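Local structure of CD38 molecule (Bos taurus, 3P5S) at residues 109-114 and 133-138. The protein belongs to the ADP-ribosyl cyclase family, and its chain folds around a pocket that holds the ligand AVU. Residues are numbered along the deposited sequence; the frame is centred on the assembly and turned at random. Where two conformers were deposited one is given.
With AVU ([(2R,3S,4R,5R)-5-(6-amino-9H-purin-9-yl)-3,4-dihydroxytetrahydrofuran-2-yl]methyl [(2R,3R,4R)-4-fluoro-3-hydroxytetrahydrofuran-2-yl]methyl dihydrogen diphosphate), chain E.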
loop_
_atom_site.group_PDB
_atom_site.type_symbol
_atom_site.label_atom_id
_atom_site.label_comp_id
_atom_site.label_asym_id
_atom_site.label_seq_id
_atom_site.Cartn_x
_atom_site.Cartn_y
_atom_site.Cartn_z
ATOM N N THR A 109 10.374 -1.989 -3.877
ATOM C CA THR A 109 10.542 -1.731 -5.315
ATOM C C THR A 109 10.323 -2.965 -6.203
ATOM O O THR A 109 10.917 -4.019 -5.994
ATOM C CB THR A 109 11.876 -1.020 -5.643
ATOM O OG1 THR A 109 12.656 -1.831 -6.534
ATOM C CG2 THR A 109 12.666 -0.748 -4.374
ATOM N N VAL A 110 9.452 -2.791 -7.196
ATOM C CA VAL A 110 8.879 -3.851 -8.000
ATOM C C VAL A 110 9.463 -3.746 -9.414
ATOM O O VAL A 110 9.657 -2.651 -9.910
ATOM C CB VAL A 110 7.334 -3.663 -8.017
ATOM C CG1 VAL A 110 6.667 -4.463 -9.123
ATOM C CG2 VAL A 110 6.740 -4.000 -6.640
ATOM N N PRO A 111 9.714 -4.879 -10.076
ATOM C CA PRO A 111 10.314 -4.813 -11.421
ATOM C C PRO A 111 9.511 -3.961 -12.421
ATOM O O PRO A 111 8.279 -3.921 -12.399
ATOM C CB PRO A 111 10.336 -6.275 -11.870
ATOM C CG PRO A 111 10.282 -7.073 -10.593
ATOM C CD PRO A 111 9.457 -6.260 -9.639
ATOM N N CYS A 112 10.220 -3.274 -13.301
ATOM C CA CYS A 112 9.559 -2.425 -14.282
ATOM C C CYS A 112 8.422 -3.159 -14.987
ATOM O O CYS A 112 8.545 -4.327 -15.381
ATOM C CB CYS A 112 10.576 -1.883 -15.285
ATOM S SG CYS A 112 11.901 -0.936 -14.477
ATOM N N GLY A 113 7.290 -2.486 -15.106
ATOM C CA GLY A 113 6.167 -3.055 -15.817
ATOM C C GLY A 113 5.329 -4.051 -15.045
ATOM O O GLY A 113 4.417 -4.630 -15.620
ATOM N N GLN A 114 5.617 -4.269 -13.762
ATOM C CA GLN A 114 4.845 -5.244 -12.982
ATOM C C GLN A 114 4.038 -4.633 -11.842
ATOM O O GLN A 114 3.397 -5.351 -11.082
ATOM C CB GLN A 114 5.762 -6.290 -12.334
ATOM C CG GLN A 114 6.484 -7.233 -13.270
ATOM C CD GLN A 114 6.985 -8.461 -12.517
ATOM O OE1 GLN A 114 6.342 -8.929 -11.563
ATOM N NE2 GLN A 114 8.139 -8.971 -12.916
ATOM N N ARG A 133 0.575 -12.251 -12.613
ATOM C CA ARG A 133 1.958 -12.243 -12.144
ATOM C C ARG A 133 2.530 -10.836 -12.041
ATOM O O ARG A 133 3.667 -10.549 -12.451
ATOM C CB ARG A 133 2.839 -13.133 -13.034
ATOM C CG ARG A 133 2.519 -14.613 -12.870
ATOM C CD ARG A 133 2.784 -15.396 -14.152
ATOM N NE ARG A 133 2.473 -16.823 -14.014
ATOM C CZ ARG A 133 1.773 -17.524 -14.902
ATOM N NH1 ARG A 133 1.304 -16.932 -15.994
ATOM N NH2 ARG A 133 1.537 -18.815 -14.700
ATOM N N LEU A 134 1.722 -9.959 -11.473
ATOM C CA LEU A 134 2.133 -8.593 -11.224
ATOM C C LEU A 134 2.302 -8.444 -9.711
ATOM O O LEU A 134 2.099 -9.396 -8.971
ATOM C CB LEU A 134 1.055 -7.635 -11.756
ATOM C CG LEU A 134 0.803 -7.799 -13.251
ATOM C CD1 LEU A 134 -0.215 -6.744 -13.710
ATOM C CD2 LEU A 134 2.111 -7.636 -14.022
ATOM N N MET A 135 2.637 -7.251 -9.233
ATOM C CA MET A 135 2.840 -7.089 -7.788
ATOM C C MET A 135 2.161 -5.824 -7.273
ATOM O O MET A 135 2.301 -4.752 -7.858
ATOM C CB MET A 135 4.343 -7.070 -7.451
ATOM C CG MET A 135 5.102 -8.350 -7.804
ATOM S SD MET A 135 6.883 -8.212 -7.463
ATOM C CE MET A 135 6.850 -7.992 -5.696
ATOM N N THR A 136 1.419 -5.966 -6.183
ATOM C CA THR A 136 0.861 -4.827 -5.485
ATOM C C THR A 136 1.814 -4.506 -4.348
ATOM O O THR A 136 2.800 -5.215 -4.151
ATOM C CB THR A 136 -0.549 -5.119 -4.922
ATOM O OG1 THR A 136 -0.478 -6.225 -4.004
ATOM C CG2 THR A 136 -1.543 -5.396 -6.058
ATOM N N LEU A 137 1.530 -3.437 -3.613
ATOM C CA LEU A 137 2.332 -3.113 -2.429
ATOM C C LEU A 137 2.406 -4.309 -1.449
ATOM O O LEU A 137 3.433 -4.528 -0.779
ATOM C CB LEU A 137 1.774 -1.868 -1.734
ATOM C CG LEU A 137 2.578 -1.502 -0.478
ATOM C CD1 LEU A 137 4.038 -1.307 -0.883
ATOM C CD2 LEU A 137 2.011 -0.244 0.165
ATOM N N GLU A 138 1.328 -5.092 -1.375
ATOM C CA GLU A 138 1.277 -6.236 -0.472
ATOM C C GLU A 138 2.236 -7.350 -0.926
ATOM O O GLU A 138 2.500 -8.303 -0.183
ATOM C CB GLU A 138 -0.161 -6.783 -0.330
ATOM C CG GLU A 138 -1.157 -5.841 0.370
ATOM C CD GLU A 138 -1.387 -4.490 -0.355
ATOM O OE1 GLU A 138 -1.184 -4.408 -1.588
ATOM O OE2 GLU A 138 -1.774 -3.500 0.320
HETATM N N1 AVU E . -2.553 -3.843 4.713
HETATM C C2 AVU E . -3.332 -3.213 5.612
HETATM N N3 AVU E . -3.659 -1.921 5.391
HETATM C C4 AVU E . -3.224 -1.251 4.307
HETATM C C5 AVU E . -2.424 -1.876 3.368
HETATM C C6 AVU E . -2.100 -3.199 3.611
HETATM N N6 AVU E . -1.269 -3.909 2.679
HETATM N N7 AVU E . -2.149 -0.962 2.398
HETATM C C8 AVU E . -2.753 0.206 2.738
HETATM N N9 AVU E . -3.418 0.018 3.909
HETATM P PA AVU E . -8.225 2.786 0.498
HETATM P PB AVU E . -5.815 3.810 -0.524
HETATM C "C1'" AVU E . -4.249 0.940 4.686
HETATM O O1A AVU E . -9.071 4.028 0.509
HETATM O O1B AVU E . -5.875 4.709 0.697
HETATM C C1R AVU E . -0.908 2.251 -1.259
HETATM C "C2'" AVU E . -3.895 2.380 4.573
HETATM O "O2'" AVU E . -3.741 2.948 5.843
HETATM O O2A AVU E . -9.007 1.542 0.129
HETATM O O2B AVU E . -5.640 4.554 -1.825
HETATM C C2R AVU E . -1.011 1.133 -2.244
HETATM F F2R AVU E . -1.095 0.016 -1.521
HETATM C "C3'" AVU E . -4.980 2.991 3.836
HETATM O "O3'" AVU E . -5.308 4.223 4.365
HETATM O O3A AVU E . -7.101 2.904 -0.600
HETATM C C3R AVU E . -2.271 1.289 -2.901
HETATM O O3R AVU E . -2.082 1.528 -4.273
HETATM C "C4'" AVU E . -6.146 1.990 3.836
HETATM O "O4'" AVU E . -5.673 0.807 4.404
HETATM C C4R AVU E . -2.962 2.438 -2.246
HETATM O O4R AVU E . -1.941 3.133 -1.525
HETATM C "C5'" AVU E . -6.790 1.745 2.455
HETATM O "O5'" AVU E . -7.589 2.775 1.959
HETATM C C5R AVU E . -4.101 2.006 -1.380
HETATM O O5R AVU E . -4.543 2.827 -0.346
#
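Met135 lies against Val110 and Pro111. Met135 CB sits 3.9 Å from Val110 CG1 and almost as near to Val110 CG2, so both methyls of the valine face it. The two side chains run past each other in opposite directions. Met135 SD reaches Pro111 CD at 3.9 Å; these two side chains cross at about a right angle. A bend at the last torsion (chi3 63°) turns Met135 CE to Val110 CG2, 4.1 Å away.

One backbone bond ties the segments. Met135 N donates to Gln114 O at 2.8 Å, and the bond is nearly straight (163°). Leu134 CB comes within 3.3 Å of Gln114 O, and Leu134 CD2 packs 3.8 Å from Gln114 CA.

Both loops are shaped locally. A type II turn from Pro111 to Gln114, with Gly113 at positive phi, is closed by Gln114 N bonding to Pro111 O. Helix 122-132 closes in a Schellman motif, with Arg133, at positive phi, the first residue past it. Met135 also bonds through its backbone to Val116, and Cys112 is disulfide-linked to Cys193.

Further along, Glu138 OE2 is modelled 2.4 Å from AVU N6, so short that the detail of this bond is doubtful. Glu138 OE1 is held by Trp118 NE1. Leu137 CB lies 3.4 Å from AVU F2R, the fluorine. The contact thus joins the loop entering edge strand 115-119 of the parallel sheet to the segment that leads into the AVU pocket.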